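Local coordinates for Glyoxalase/Bleomycin resistance protein (Bacillus cereus ATCC 14579, PDB 1XQA), which is of unknown function but binds a magnesium ion and belongs to the glyoxalase/bleomycin resistance/dioxygenase superfamily, so it is possibly a glyoxalase-like enzyme, at residues A[8-13]-A[56-61]. Numbering follows the deposited sequence.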
ATOM      1  N   ASN A   8       7.085  19.288   3.036  1.00 20.81           N
ATOM      2  CA  ASN A   8       8.296  18.599   2.605  1.00 21.94           C
ATOM      3  C   ASN A   8       8.924  17.989   3.845  1.00 21.65           C
ATOM      4  O   ASN A   8       9.406  18.701   4.735  1.00 21.06           O
ATOM      5  CB  ASN A   8       9.278  19.538   1.912  1.00 21.78           C
ATOM      6  CG  ASN A   8      10.444  18.796   1.287  1.00 25.37           C
ATOM      7  OD1 ASN A   8      11.603  18.980   1.685  1.00 27.50           O
ATOM      8  ND2 ASN A   8      10.150  17.943   0.308  1.00 25.52           N
ATOM      9  N   LEU A   9       8.846  16.668   3.913  1.00 21.88           N
ATOM     10  CA  LEU A   9       9.291  15.915   5.063  1.00 22.14           C
ATOM     11  C   LEU A   9      10.620  15.274   4.766  1.00 21.95           C
ATOM     12  O   LEU A   9      10.701  14.366   3.927  1.00 22.05           O
ATOM     13  CB  LEU A   9       8.261  14.836   5.367  1.00 22.78           C
ATOM     14  CG  LEU A   9       8.365  14.100   6.683  1.00 24.61           C
ATOM     15  CD1 LEU A   9       8.148  15.044   7.874  1.00 26.19           C
ATOM     16  CD2 LEU A   9       7.300  13.026   6.663  1.00 23.70           C
ATOM     17  N   THR A  10      11.672  15.779   5.406  1.00 21.87           N
ATOM     18  CA  THR A  10      13.001  15.204   5.268  1.00 21.40           C
ATOM     19  C   THR A  10      13.004  13.838   5.959  1.00 22.19           C
ATOM     20  O   THR A  10      12.510  13.703   7.094  1.00 21.61           O
ATOM     21  CB  THR A  10      14.068  16.108   5.886  1.00 22.03           C
ATOM     22  OG1 THR A  10      13.836  17.475   5.503  1.00 21.04           O
ATOM     23  CG2 THR A  10      15.468  15.687   5.411  1.00 20.65           C
ATOM     24  N   VAL A  11      13.522  12.825   5.259  1.00 21.14           N
ATOM     25  CA  VAL A  11      13.612  11.474   5.807  1.00 20.83           C
ATOM     26  C   VAL A  11      14.976  10.805   5.582  1.00 20.72           C
ATOM     27  O   VAL A  11      15.759  11.188   4.693  1.00 20.59           O
ATOM     28  CB  VAL A  11      12.481  10.546   5.282  1.00 20.08           C
ATOM     29  CG1 VAL A  11      11.106  11.063   5.700  1.00 20.62           C
ATOM     30  CG2 VAL A  11      12.572  10.410   3.762  1.00 19.50           C
ATOM     31  N   ALA A  12      15.243   9.795   6.402  1.00 20.75           N
ATOM     32  CA  ALA A  12      16.459   9.002   6.312  1.00 20.79           C
ATOM     33  C   ALA A  12      16.436   8.083   5.099  1.00 20.72           C
ATOM     34  O   ALA A  12      17.472   7.737   4.554  1.00 21.17           O
ATOM     35  CB  ALA A  12      16.648   8.174   7.587  1.00 21.17           C
ATOM     36  N   ASP A  13      15.239   7.685   4.676  1.00 20.27           N
ATOM     37  CA  ASP A  13      15.112   6.693   3.624  1.00 19.92           C
ATOM     38  C   ASP A  13      13.775   6.925   2.957  1.00 19.71           C
ATOM     39  O   ASP A  13      12.730   6.635   3.551  1.00 19.67           O
ATOM     40  CB  ASP A  13      15.160   5.285   4.242  1.00 19.29           C
ATOM     41  CG  ASP A  13      15.064   4.165   3.208  1.00 20.09           C
ATOM     42  OD1 ASP A  13      14.612   4.399   2.055  1.00 17.79           O
ATOM     43  OD2 ASP A  13      15.450   3.030   3.565  1.00 21.05           O
ATOM     44  N   VAL A  56      18.964  12.871   9.992  1.00 28.60           N
ATOM     45  CA  VAL A  56      17.624  13.380  10.146  1.00 27.96           C
ATOM     46  C   VAL A  56      17.100  13.167  11.565  1.00 28.04           C
ATOM     47  O   VAL A  56      17.033  12.036  12.052  1.00 27.88           O
ATOM     48  CB  VAL A  56      16.681  12.706   9.134  1.00 28.06           C
ATOM     49  CG1 VAL A  56      15.239  13.056   9.446  1.00 27.28           C
ATOM     50  CG2 VAL A  56      17.060  13.132   7.711  1.00 27.26           C
ATOM     51  N   GLN A  57      16.743  14.264  12.227  1.00 27.73           N
ATOM     52  CA  GLN A  57      16.130  14.195  13.544  1.00 27.39           C
ATOM     53  C   GLN A  57      15.033  15.245  13.703  1.00 26.35           C
ATOM     54  O   GLN A  57      15.198  16.388  13.296  1.00 26.16           O
ATOM     55  CB  GLN A  57      17.169  14.318  14.668  1.00 28.07           C
ATOM     56  CG  GLN A  57      16.694  13.651  15.970  1.00 32.58           C
ATOM     57  CD  GLN A  57      15.805  12.417  15.706  1.00 39.17           C
ATOM     58  OE1 GLN A  57      14.564  12.499  15.754  1.00 41.89           O
ATOM     59  NE2 GLN A  57      16.440  11.278  15.392  1.00 40.80           N
ATOM     60  N   TYR A  58      13.895  14.832  14.257  1.00 24.29           N
ATOM     61  CA  TYR A  58      12.797  15.764  14.528  1.00 23.14           C
ATOM     62  C   TYR A  58      12.637  16.023  16.022  1.00 23.19           C
ATOM     63  O   TYR A  58      13.015  15.180  16.834  1.00 23.40           O
ATOM     64  CB  TYR A  58      11.490  15.225  13.937  1.00 22.11           C
ATOM     65  CG  TYR A  58      11.450  15.345  12.445  1.00 21.93           C
ATOM     66  CD1 TYR A  58      10.992  16.523  11.840  1.00 21.45           C
ATOM     67  CD2 TYR A  58      11.895  14.298  11.630  1.00 20.04           C
ATOM     68  CE1 TYR A  58      10.962  16.637  10.466  1.00 21.30           C
ATOM     69  CE2 TYR A  58      11.868  14.406  10.253  1.00 20.50           C
ATOM     70  CZ  TYR A  58      11.411  15.582   9.680  1.00 19.99           C
ATOM     71  OH  TYR A  58      11.383  15.719   8.318  1.00 21.65           O
ATOM     72  N   PRO A  59      12.086  17.198  16.397  1.00 23.16           N
ATOM     73  CA  PRO A  59      11.780  17.402  17.804  1.00 23.50           C
ATOM     74  C   PRO A  59      10.897  16.263  18.289  1.00 23.64           C
ATOM     75  O   PRO A  59      10.112  15.711  17.513  1.00 23.44           O
ATOM     76  CB  PRO A  59      11.016  18.738  17.829  1.00 23.52           C
ATOM     77  CG  PRO A  59      11.433  19.453  16.607  1.00 23.28           C
ATOM     78  CD  PRO A  59      11.744  18.373  15.570  1.00 23.24           C
ATOM     79  N   LYS A  60      11.051  15.915  19.562  1.00 24.44           N
ATOM     80  CA  LYS A  60      10.427  14.729  20.151  1.00 25.04           C
ATOM     81  C   LYS A  60       8.909  14.718  20.005  1.00 24.56           C
ATOM     82  O   LYS A  60       8.313  13.677  19.734  1.00 24.73           O
ATOM     83  CB  LYS A  60      10.838  14.595  21.622  1.00 25.51           C
ATOM     84  CG  LYS A  60      11.379  15.888  22.241  1.00 27.89           C
ATOM     85  CD  LYS A  60      12.898  16.093  22.023  1.00 28.08           C
ATOM     86  CE  LYS A  60      13.261  17.037  20.854  1.00 25.34           C
ATOM     87  NZ  LYS A  60      12.807  18.471  21.008  1.00 20.58           N
ATOM     88  N   THR A  61       8.290  15.885  20.122  1.00 23.60           N
ATOM     89  CA  THR A  61       6.828  15.961  19.998  1.00 22.81           C
ATOM     90  C   THR A  61       6.315  16.248  18.578  1.00 22.23           C
ATOM     91  O   THR A  61       5.108  16.375  18.389  1.00 21.63           O
ATOM     92  CB  THR A  61       6.230  16.974  20.982  1.00 22.71           C
ATOM     93  OG1 THR A  61       6.846  18.258  20.782  1.00 23.23           O
ATOM     94  CG2 THR A  61       6.470  16.517  22.399  1.00 23.20           C
TER
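With chi1 of Y58 at -74°, CG lies anti to its own carbonyl carbon and beside the backbone N, and the ring reaches out of the irregular segment 56-61 with its hydroxyl aimed at the backbone of residues 8-13. Two residues earlier, V56 has CG1 anti to the backbone N (chi1 170°), so that both of its methyls bear on the same strand. The phenol illustrates how one side chain can tie a loop to the edge of a sheet: Y58 OH donates to T10 O at 2.6 Å, in the carbonyl plane and on a lone pair, with a C=O...donor angle of 121°. T10 O sits at the ring edge, near its plane, so the ring meets the strand end-on. T10 N is also close, 2.9 Å from Y58 OH.

In the βαβββ modules of the vicinal oxygen chelate fold, to which this family belongs, the chain must pass from one four-stranded sheet to the next. Here residues 56-61 belong to that link, after strand 47-52 and before strand 64-67, and they return to strand 6-11, outermost in the first sheet within this chain, whose inner neighbour is 47-52.

L9 packs against the phenol, while V56 lies along the strand beyond it. L9, its CG anti to the backbone N, brings CD1 obliquely to the ring, 3.8 Å from Y58 CZ. V56 crosses T10 obliquely, its CG2 meeting T10 CG2 at 3.8 Å and also resting against V11 C. Within the loop, Y58 N donates to Q57 OE1 at 2.9 Å, from above the carboxamide plane. The Y58 ring further stacks with F62 and touches F107 of strand 107-112; the side chain of Y58 lies about 8 Å from that of H63, a magnesium ligand.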